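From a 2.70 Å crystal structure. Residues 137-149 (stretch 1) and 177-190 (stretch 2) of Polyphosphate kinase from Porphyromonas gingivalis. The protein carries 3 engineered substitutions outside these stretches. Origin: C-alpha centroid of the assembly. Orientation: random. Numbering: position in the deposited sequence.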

ATOM      1  N   GLU A 137       9.233  26.259  -0.169  1.00 54.56           N
ATOM      2  CA  GLU A 137      10.092  25.079  -0.159  1.00 59.84           C
ATOM      3  C   GLU A 137       9.353  23.772  -0.429  1.00 61.79           C
ATOM      4  O   GLU A 137       9.938  22.837  -0.963  1.00 71.40           O
ATOM      5  CB  GLU A 137      10.851  24.956   1.161  1.00 58.99           C
ATOM      6  CG  GLU A 137      11.804  26.085   1.489  1.00 59.89           C
ATOM      7  CD  GLU A 137      12.445  25.907   2.863  1.00 89.89           C
ATOM      8  OE1 GLU A 137      12.015  25.002   3.619  1.00 98.81           O
ATOM      9  OE2 GLU A 137      13.382  26.666   3.192  1.00106.77           O
ATOM     10  N   GLU A 138       8.078  23.698  -0.054  1.00 57.37           N
ATOM     11  CA  GLU A 138       7.359  22.417  -0.080  1.00 56.69           C
ATOM     12  C   GLU A 138       6.220  22.298  -1.105  1.00 54.71           C
ATOM     13  O   GLU A 138       6.081  21.264  -1.751  1.00 54.18           O
ATOM     14  CB  GLU A 138       6.826  22.087   1.315  1.00 67.45           C
ATOM     15  CG  GLU A 138       7.897  21.995   2.384  1.00 64.06           C
ATOM     16  CD  GLU A 138       8.445  20.598   2.558  1.00 67.74           C
ATOM     17  OE1 GLU A 138       8.127  19.715   1.735  1.00 79.29           O
ATOM     18  OE2 GLU A 138       9.195  20.379   3.533  1.00 89.35           O
ATOM     19  N   ILE A 139       5.393  23.332  -1.234  1.00 51.57           N
ATOM     20  CA  ILE A 139       4.285  23.286  -2.192  1.00 54.18           C
ATOM     21  C   ILE A 139       4.729  23.605  -3.614  1.00 56.97           C
ATOM     22  O   ILE A 139       4.525  22.812  -4.532  1.00 64.76           O
ATOM     23  CB  ILE A 139       3.163  24.272  -1.835  1.00 48.66           C
ATOM     24  CG1 ILE A 139       2.585  23.952  -0.459  1.00 35.24           C
ATOM     25  CG2 ILE A 139       2.080  24.228  -2.894  1.00 36.58           C
ATOM     26  CD1 ILE A 139       1.431  24.821  -0.081  1.00 55.88           C
ATOM     27  N   PHE A 140       5.335  24.775  -3.784  1.00 56.47           N
ATOM     28  CA  PHE A 140       5.694  25.280  -5.106  1.00 56.46           C
ATOM     29  C   PHE A 140       6.380  24.248  -6.004  1.00 42.02           C
ATOM     30  O   PHE A 140       5.973  24.082  -7.146  1.00 52.44           O
ATOM     31  CB  PHE A 140       6.516  26.572  -5.003  1.00 51.75           C
ATOM     32  CG  PHE A 140       6.815  27.204  -6.321  1.00 48.17           C
ATOM     33  CD1 PHE A 140       5.913  28.084  -6.898  1.00 67.45           C
ATOM     34  CD2 PHE A 140       8.000  26.915  -6.993  1.00 64.44           C
ATOM     35  CE1 PHE A 140       6.175  28.674  -8.121  1.00 58.34           C
ATOM     36  CE2 PHE A 140       8.273  27.496  -8.215  1.00 74.14           C
ATOM     37  CZ  PHE A 140       7.356  28.383  -8.782  1.00 68.82           C
ATOM     38  N   PRO A 141       7.411  23.547  -5.498  1.00 51.45           N
ATOM     39  CA  PRO A 141       8.048  22.527  -6.360  1.00 49.64           C
ATOM     40  C   PRO A 141       7.105  21.436  -6.880  1.00 54.68           C
ATOM     41  O   PRO A 141       7.473  20.702  -7.789  1.00 60.89           O
ATOM     42  CB  PRO A 141       9.105  21.890  -5.447  1.00 36.75           C
ATOM     43  CG  PRO A 141       9.321  22.870  -4.333  1.00 40.19           C
ATOM     44  CD  PRO A 141       8.064  23.654  -4.174  1.00 37.60           C
ATOM     45  N   LEU A 142       5.905  21.337  -6.313  1.00 54.52           N
ATOM     46  CA  LEU A 142       4.952  20.306  -6.710  1.00 44.44           C
ATOM     47  C   LEU A 142       3.816  20.876  -7.577  1.00 50.42           C
ATOM     48  O   LEU A 142       2.841  20.198  -7.892  1.00 45.95           O
ATOM     49  CB  LEU A 142       4.395  19.608  -5.462  1.00 49.95           C
ATOM     50  CG  LEU A 142       5.340  18.857  -4.506  1.00 33.15           C
ATOM     51  CD1 LEU A 142       4.543  18.131  -3.428  1.00 46.05           C
ATOM     52  CD2 LEU A 142       6.206  17.864  -5.255  1.00 47.29           C
ATOM     53  N   LEU A 143       3.959  22.127  -7.981  1.00 52.04           N
ATOM     54  CA  LEU A 143       2.964  22.778  -8.814  1.00 42.72           C
ATOM     55  C   LEU A 143       3.248  22.613 -10.305  1.00 58.49           C
ATOM     56  O   LEU A 143       4.374  22.362 -10.720  1.00 61.81           O
ATOM     57  CB  LEU A 143       2.921  24.262  -8.469  1.00 54.45           C
ATOM     58  CG  LEU A 143       1.871  24.772  -7.473  1.00 55.46           C
ATOM     59  CD1 LEU A 143       1.445  23.713  -6.500  1.00 32.24           C
ATOM     60  CD2 LEU A 143       2.378  26.009  -6.742  1.00 51.87           C
ATOM     61  N   TYR A 144       2.205  22.745 -11.110  1.00 64.16           N
ATOM     62  CA  TYR A 144       2.353  22.837 -12.548  1.00 51.44           C
ATOM     63  C   TYR A 144       1.429  23.940 -13.038  1.00 45.68           C
ATOM     64  O   TYR A 144       0.274  23.674 -13.348  1.00 55.36           O
ATOM     65  CB  TYR A 144       1.968  21.530 -13.206  1.00 38.55           C
ATOM     66  CG  TYR A 144       2.856  20.385 -12.839  1.00 44.82           C
ATOM     67  CD1 TYR A 144       3.939  20.047 -13.626  1.00 42.09           C
ATOM     68  CD2 TYR A 144       2.595  19.612 -11.712  1.00 70.54           C
ATOM     69  CE1 TYR A 144       4.755  18.965 -13.296  1.00 61.19           C
ATOM     70  CE2 TYR A 144       3.400  18.537 -11.371  1.00 45.01           C
ATOM     71  CZ  TYR A 144       4.474  18.219 -12.163  1.00 60.26           C
ATOM     72  OH  TYR A 144       5.276  17.162 -11.805  1.00 56.16           O
ATOM     73  N   PRO A 145       1.926  25.190 -13.082  1.00 54.82           N
ATOM     74  CA  PRO A 145       1.071  26.312 -13.476  1.00 47.89           C
ATOM     75  C   PRO A 145       0.712  26.193 -14.933  1.00 44.95           C
ATOM     76  O   PRO A 145       1.591  26.181 -15.794  1.00 51.74           O
ATOM     77  CB  PRO A 145       1.954  27.539 -13.245  1.00 33.20           C
ATOM     78  CG  PRO A 145       3.079  27.050 -12.375  1.00 40.91           C
ATOM     79  CD  PRO A 145       3.293  25.629 -12.761  1.00 41.83           C
HETATM   80  N   MSE A 146      -0.577  26.059 -15.198  1.00 50.97           N
HETATM   81  CA  MSE A 146      -1.048  25.855 -16.558  1.00 60.72           C
HETATM   82  C   MSE A 146      -1.966  26.962 -17.000  1.00 56.50           C
HETATM   83  O   MSE A 146      -3.108  27.040 -16.543  1.00 65.39           O
HETATM   84  CB  MSE A 146      -1.784  24.534 -16.674  1.00 48.52           C
HETATM   85  CG  MSE A 146      -0.883  23.338 -16.495  1.00 73.56           C
HETATM   86 SE   MSE A 146      -1.916  21.700 -16.425  1.00 84.80          SE
HETATM   87  CE  MSE A 146      -2.758  21.911 -14.673  1.00 35.91           C
ATOM     88  N   LEU A 147      -1.448  27.829 -17.870  1.00 60.49           N
ATOM     89  CA  LEU A 147      -2.280  28.776 -18.599  1.00 64.26           C
ATOM     90  C   LEU A 147      -3.205  27.996 -19.508  1.00 56.75           C
ATOM     91  O   LEU A 147      -2.794  27.025 -20.143  1.00 59.88           O
ATOM     92  CB  LEU A 147      -1.428  29.723 -19.433  1.00 63.49           C
ATOM     93  CG  LEU A 147      -1.094  31.073 -18.815  1.00 69.94           C
ATOM     94  CD1 LEU A 147       0.335  31.489 -19.183  1.00 72.17           C
ATOM     95  CD2 LEU A 147      -2.119  32.098 -19.275  1.00 61.48           C
ATOM     96  N   LEU A 148      -4.459  28.415 -19.539  1.00 58.67           N
ATOM     97  CA  LEU A 148      -5.470  27.784 -20.348  1.00 64.95           C
ATOM     98  C   LEU A 148      -5.689  28.590 -21.620  1.00 75.06           C
ATOM     99  O   LEU A 148      -6.293  29.660 -21.582  1.00 96.29           O
ATOM    100  CB  LEU A 148      -6.772  27.705 -19.562  1.00 57.79           C
ATOM    101  CG  LEU A 148      -6.789  26.797 -18.336  1.00 63.69           C
ATOM    102  CD1 LEU A 148      -8.116  26.984 -17.622  1.00 50.92           C
ATOM    103  CD2 LEU A 148      -6.563  25.324 -18.740  1.00 37.71           C
ATOM    104  N   LEU A 149      -5.177  28.091 -22.739  1.00 67.55           N
ATOM    105  CA  LEU A 149      -5.491  28.659 -24.043  1.00 62.60           C
ATOM    106  C   LEU A 149      -6.236  27.586 -24.828  1.00 67.57           C
ATOM    107  O   LEU A 149      -5.628  26.821 -25.577  1.00 68.97           O
ATOM    108  CB  LEU A 149      -4.223  29.129 -24.765  1.00 56.85           C
ATOM    109  CG  LEU A 149      -3.755  30.571 -24.527  1.00 75.32           C
ATOM    110  CD1 LEU A 149      -3.467  30.876 -23.057  1.00 94.73           C
ATOM    111  CD2 LEU A 149      -2.526  30.892 -25.366  1.00 83.12           C
TER
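Stretch 2 (177-190) YSYALLNVPTDGLP

The most unusual feature of this contact is a side chain that takes the place of a peptide group. At Asn 183 the amide group reaches across to stretch 1 and binds its main chain in two places: Tyr 144 N donates to Asn 183 OD1 at 2.8 Å, while Asn 183 ND2 donates to Leu 142 O at 2.7 Å, a weak bond because its N-H...O angle is only 128°. Asparagine suits this place because its amide offers a donor and an acceptor side by side, much as a peptide group does. Its chi1 is p, and its CA-to-CB bond points toward stretch 1. Asn 183 ND2 also lies at the edge of the Tyr 144 ring, near the ring plane, 3.3 Å from Tyr 144 CD2.

Stretch 2 runs antiparallel to stretch 1. Its extended segment, which includes residues 178 to 183, pairs with the strand of stretch 1 that includes Met 146 and Leu 147. Met 146, present as selenomethionine, faces Leu 181 in a hydrogen-bonded pair: Met 146 N donates to Leu 181 O at 2.9 Å, and Leu 181 N to Met 146 O at 2.6 Å, the latter nearly straight at 173°. Leu 147 and Ala 180 form the next, non-hydrogen-bonded pair, with a CA-CA distance of 4.2 Å; the small methyl of Ala 180 fits here, its CB 4.2 Å from Leu 147 CA. The ladder continues with Leu 148 N donating to Tyr 179 O at 2.9 Å.

Side chains alternate between the sheet faces. Met 146 and Leu 181 share one, where Met 146 CE packs 3.7 Å from Leu 181 CD2; Leu 147 and Ala 180 share the other. Leu 148, whose CA-to-CB bond points toward stretch 2, adds a branched apolar group, with Leu 148 CD2 at 4.0 Å from Leu 181 CB.

Beyond Asn 183 the pairing gives way to apolar packing against the helix, 3-10 segment and following loop residue of stretch 1. Pro 185, which has no amide hydrogen to donate, instead offers a compact ring: Pro 185 CB lies 3.6 Å from Leu 142 CB, and Pro 185 CD 4.0 Å from Leu 143 CD1. Its carbonyl accepts bonds from Gly 188 N at 3.0 Å and Leu 189 N at 2.9 Å, closing a turn that returns the chain to stretch 1. Glycine leaves room there, since an ideal CB on Gly 188 would fall 3.0 Å from Leu 142 CD1. Leu 189 then points toward stretch 1, placing its CD1 3.6 Å from Ile 139 CG1 and its CG 4.0 Å from Leu 142 CD1.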

ATOM      1  N   TYR A 177      -9.618  38.854 -19.830  1.00 83.60           N
ATOM      2  CA  TYR A 177      -9.087  38.069 -18.733  1.00 69.22           C
ATOM      3  C   TYR A 177      -8.376  36.826 -19.237  1.00 71.71           C
ATOM      4  O   TYR A 177      -8.869  36.137 -20.131  1.00 71.28           O
ATOM      5  CB  TYR A 177     -10.210  37.636 -17.794  1.00 76.57           C
ATOM      6  CG  TYR A 177     -10.628  38.651 -16.760  1.00 74.11           C
ATOM      7  CD1 TYR A 177     -11.973  38.939 -16.559  1.00 69.47           C
ATOM      8  CD2 TYR A 177      -9.686  39.311 -15.970  1.00 80.44           C
ATOM      9  CE1 TYR A 177     -12.383  39.854 -15.596  1.00 58.80           C
ATOM     10  CE2 TYR A 177     -10.084  40.238 -15.012  1.00 80.92           C
ATOM     11  CZ  TYR A 177     -11.438  40.498 -14.833  1.00 76.11           C
ATOM     12  OH  TYR A 177     -11.855  41.408 -13.897  1.00 82.78           O
ATOM     13  N   SER A 178      -7.215  36.549 -18.655  1.00 66.13           N
ATOM     14  CA  SER A 178      -6.535  35.279 -18.837  1.00 60.18           C
ATOM     15  C   SER A 178      -7.046  34.270 -17.806  1.00 70.90           C
ATOM     16  O   SER A 178      -7.623  34.645 -16.782  1.00 83.11           O
ATOM     17  CB  SER A 178      -5.032  35.467 -18.681  1.00 53.46           C
ATOM     18  OG  SER A 178      -4.427  35.669 -19.943  1.00 73.36           O
ATOM     19  N   TYR A 179      -6.841  32.986 -18.072  1.00 67.25           N
ATOM     20  CA  TYR A 179      -7.249  31.961 -17.125  1.00 59.07           C
ATOM     21  C   TYR A 179      -6.201  30.888 -16.980  1.00 58.80           C
ATOM     22  O   TYR A 179      -5.538  30.529 -17.946  1.00 71.12           O
ATOM     23  CB  TYR A 179      -8.587  31.361 -17.519  1.00 62.71           C
ATOM     24  CG  TYR A 179      -9.688  32.357 -17.372  1.00 68.97           C
ATOM     25  CD1 TYR A 179     -10.201  32.659 -16.120  1.00 75.53           C
ATOM     26  CD2 TYR A 179     -10.192  33.033 -18.473  1.00 66.96           C
ATOM     27  CE1 TYR A 179     -11.202  33.579 -15.966  1.00 77.09           C
ATOM     28  CE2 TYR A 179     -11.196  33.966 -18.329  1.00 65.13           C
ATOM     29  CZ  TYR A 179     -11.696  34.237 -17.068  1.00 83.31           C
ATOM     30  OH  TYR A 179     -12.701  35.165 -16.896  1.00 98.19           O
ATOM     31  N   ALA A 180      -6.039  30.392 -15.758  1.00 63.71           N
ATOM     32  CA  ALA A 180      -5.042  29.369 -15.495  1.00 57.52           C
ATOM     33  C   ALA A 180      -5.564  28.258 -14.596  1.00 66.66           C
ATOM     34  O   ALA A 180      -6.506  28.436 -13.806  1.00 56.66           O
ATOM     35  CB  ALA A 180      -3.804  29.975 -14.920  1.00 46.02           C
ATOM     36  N   LEU A 181      -4.943  27.100 -14.737  1.00 55.85           N
ATOM     37  CA  LEU A 181      -5.324  25.949 -13.966  1.00 61.07           C
ATOM     38  C   LEU A 181      -4.116  25.547 -13.182  1.00 56.35           C
ATOM     39  O   LEU A 181      -3.040  25.392 -13.764  1.00 61.19           O
ATOM     40  CB  LEU A 181      -5.705  24.812 -14.907  1.00 56.07           C
ATOM     41  CG  LEU A 181      -6.332  23.548 -14.326  1.00 53.32           C
ATOM     42  CD1 LEU A 181      -7.737  23.822 -13.835  1.00 45.77           C
ATOM     43  CD2 LEU A 181      -6.367  22.490 -15.392  1.00 56.82           C
ATOM     44  N   LEU A 182      -4.261  25.383 -11.869  1.00 49.82           N
ATOM     45  CA  LEU A 182      -3.216  24.648 -11.150  1.00 63.54           C
ATOM     46  C   LEU A 182      -3.656  23.531 -10.192  1.00 62.50           C
ATOM     47  O   LEU A 182      -4.828  23.425  -9.796  1.00 56.31           O
ATOM     48  CB  LEU A 182      -2.133  25.562 -10.556  1.00 61.26           C
ATOM     49  CG  LEU A 182      -2.492  26.793  -9.754  1.00 59.52           C
ATOM     50  CD1 LEU A 182      -2.825  26.397  -8.342  1.00 85.33           C
ATOM     51  CD2 LEU A 182      -1.312  27.721  -9.771  1.00 48.47           C
ATOM     52  N   ASN A 183      -2.681  22.685  -9.869  1.00 32.59           N
ATOM     53  CA  ASN A 183      -2.908  21.465  -9.124  1.00 39.19           C
ATOM     54  C   ASN A 183      -2.763  21.706  -7.647  1.00 38.01           C
ATOM     55  O   ASN A 183      -1.956  22.528  -7.223  1.00 56.46           O
ATOM     56  CB  ASN A 183      -1.906  20.394  -9.563  1.00 25.79           C
ATOM     57  CG  ASN A 183      -0.486  20.920  -9.656  1.00 36.60           C
ATOM     58  OD1 ASN A 183      -0.250  22.052 -10.076  1.00 63.29           O
ATOM     59  ND2 ASN A 183       0.468  20.102  -9.261  1.00 61.52           N
ATOM     60  N   VAL A 184      -3.550  21.001  -6.847  1.00 35.36           N
ATOM     61  CA  VAL A 184      -3.292  20.994  -5.423  1.00 39.48           C
ATOM     62  C   VAL A 184      -2.678  19.639  -5.091  1.00 35.88           C
ATOM     63  O   VAL A 184      -3.364  18.619  -5.063  1.00 59.97           O
ATOM     64  CB  VAL A 184      -4.523  21.414  -4.598  1.00 38.12           C
ATOM     65  CG1 VAL A 184      -5.364  22.346  -5.431  1.00 30.22           C
ATOM     66  CG2 VAL A 184      -5.343  20.241  -4.166  1.00 55.11           C
ATOM     67  N   PRO A 185      -1.359  19.621  -4.886  1.00 51.65           N
ATOM     68  CA  PRO A 185      -0.575  18.383  -4.873  1.00 50.71           C
ATOM     69  C   PRO A 185      -0.817  17.516  -3.647  1.00 50.57           C
ATOM     70  O   PRO A 185       0.102  17.276  -2.864  1.00 57.60           O
ATOM     71  CB  PRO A 185       0.873  18.880  -4.887  1.00 41.65           C
ATOM     72  CG  PRO A 185       0.817  20.253  -4.320  1.00 54.85           C
ATOM     73  CD  PRO A 185      -0.539  20.818  -4.629  1.00 56.99           C
ATOM     74  N   THR A 186      -2.045  17.039  -3.481  1.00 57.10           N
ATOM     75  CA  THR A 186      -2.364  16.209  -2.324  1.00 58.75           C
ATOM     76  C   THR A 186      -1.857  14.791  -2.516  1.00 47.67           C
ATOM     77  O   THR A 186      -1.939  13.970  -1.616  1.00 67.91           O
ATOM     78  CB  THR A 186      -3.847  16.205  -1.995  1.00 38.08           C
ATOM     79  OG1 THR A 186      -4.590  15.788  -3.145  1.00 69.62           O
ATOM     80  CG2 THR A 186      -4.275  17.578  -1.595  1.00 54.28           C
ATOM     81  N   ASP A 187      -1.306  14.529  -3.691  1.00 47.89           N
ATOM     82  CA  ASP A 187      -0.599  13.290  -3.949  1.00 45.63           C
ATOM     83  C   ASP A 187       0.784  13.299  -3.301  1.00 38.56           C
ATOM     84  O   ASP A 187       1.477  12.287  -3.291  1.00 57.86           O
ATOM     85  CB  ASP A 187      -0.464  13.085  -5.459  1.00 41.13           C
ATOM     86  CG  ASP A 187       0.139  14.300  -6.177  1.00 61.39           C
ATOM     87  OD1 ASP A 187       0.591  15.254  -5.506  1.00 79.50           O
ATOM     88  OD2 ASP A 187       0.157  14.299  -7.428  1.00 71.14           O
ATOM     89  N   GLY A 188       1.200  14.459  -2.804  1.00 46.82           N
ATOM     90  CA  GLY A 188       2.520  14.616  -2.201  1.00 35.48           C
ATOM     91  C   GLY A 188       2.510  15.368  -0.877  1.00 45.69           C
ATOM     92  O   GLY A 188       3.499  15.366  -0.153  1.00 53.42           O
ATOM     93  N   LEU A 189       1.393  16.018  -0.566  1.00 45.54           N
ATOM     94  CA  LEU A 189       1.256  16.776   0.673  1.00 44.71           C
ATOM     95  C   LEU A 189      -0.089  16.462   1.330  1.00 49.72           C
ATOM     96  O   LEU A 189      -0.992  15.947   0.676  1.00 55.99           O
ATOM     97  CB  LEU A 189       1.351  18.270   0.373  1.00 54.82           C
ATOM     98  CG  LEU A 189       2.717  18.879   0.065  1.00 50.40           C
ATOM     99  CD1 LEU A 189       2.587  20.378   0.109  1.00 32.33           C
ATOM    100  CD2 LEU A 189       3.739  18.417   1.070  1.00 29.93           C
ATOM    101  N   PRO A 190      -0.231  16.755   2.627  1.00 43.27           N
ATOM    102  CA  PRO A 190      -1.533  16.520   3.219  1.00 47.32           C
ATOM    103  C   PRO A 190      -2.534  17.613   2.841  1.00 54.10           C
ATOM    104  O   PRO A 190      -2.139  18.750   2.540  1.00 46.24           O
ATOM    105  CB  PRO A 190      -1.242  16.578   4.715  1.00 40.37           C
ATOM    106  CG  PRO A 190      -0.107  17.496   4.833  1.00 44.47           C
ATOM    107  CD  PRO A 190       0.728  17.297   3.604  1.00 49.48           C
TER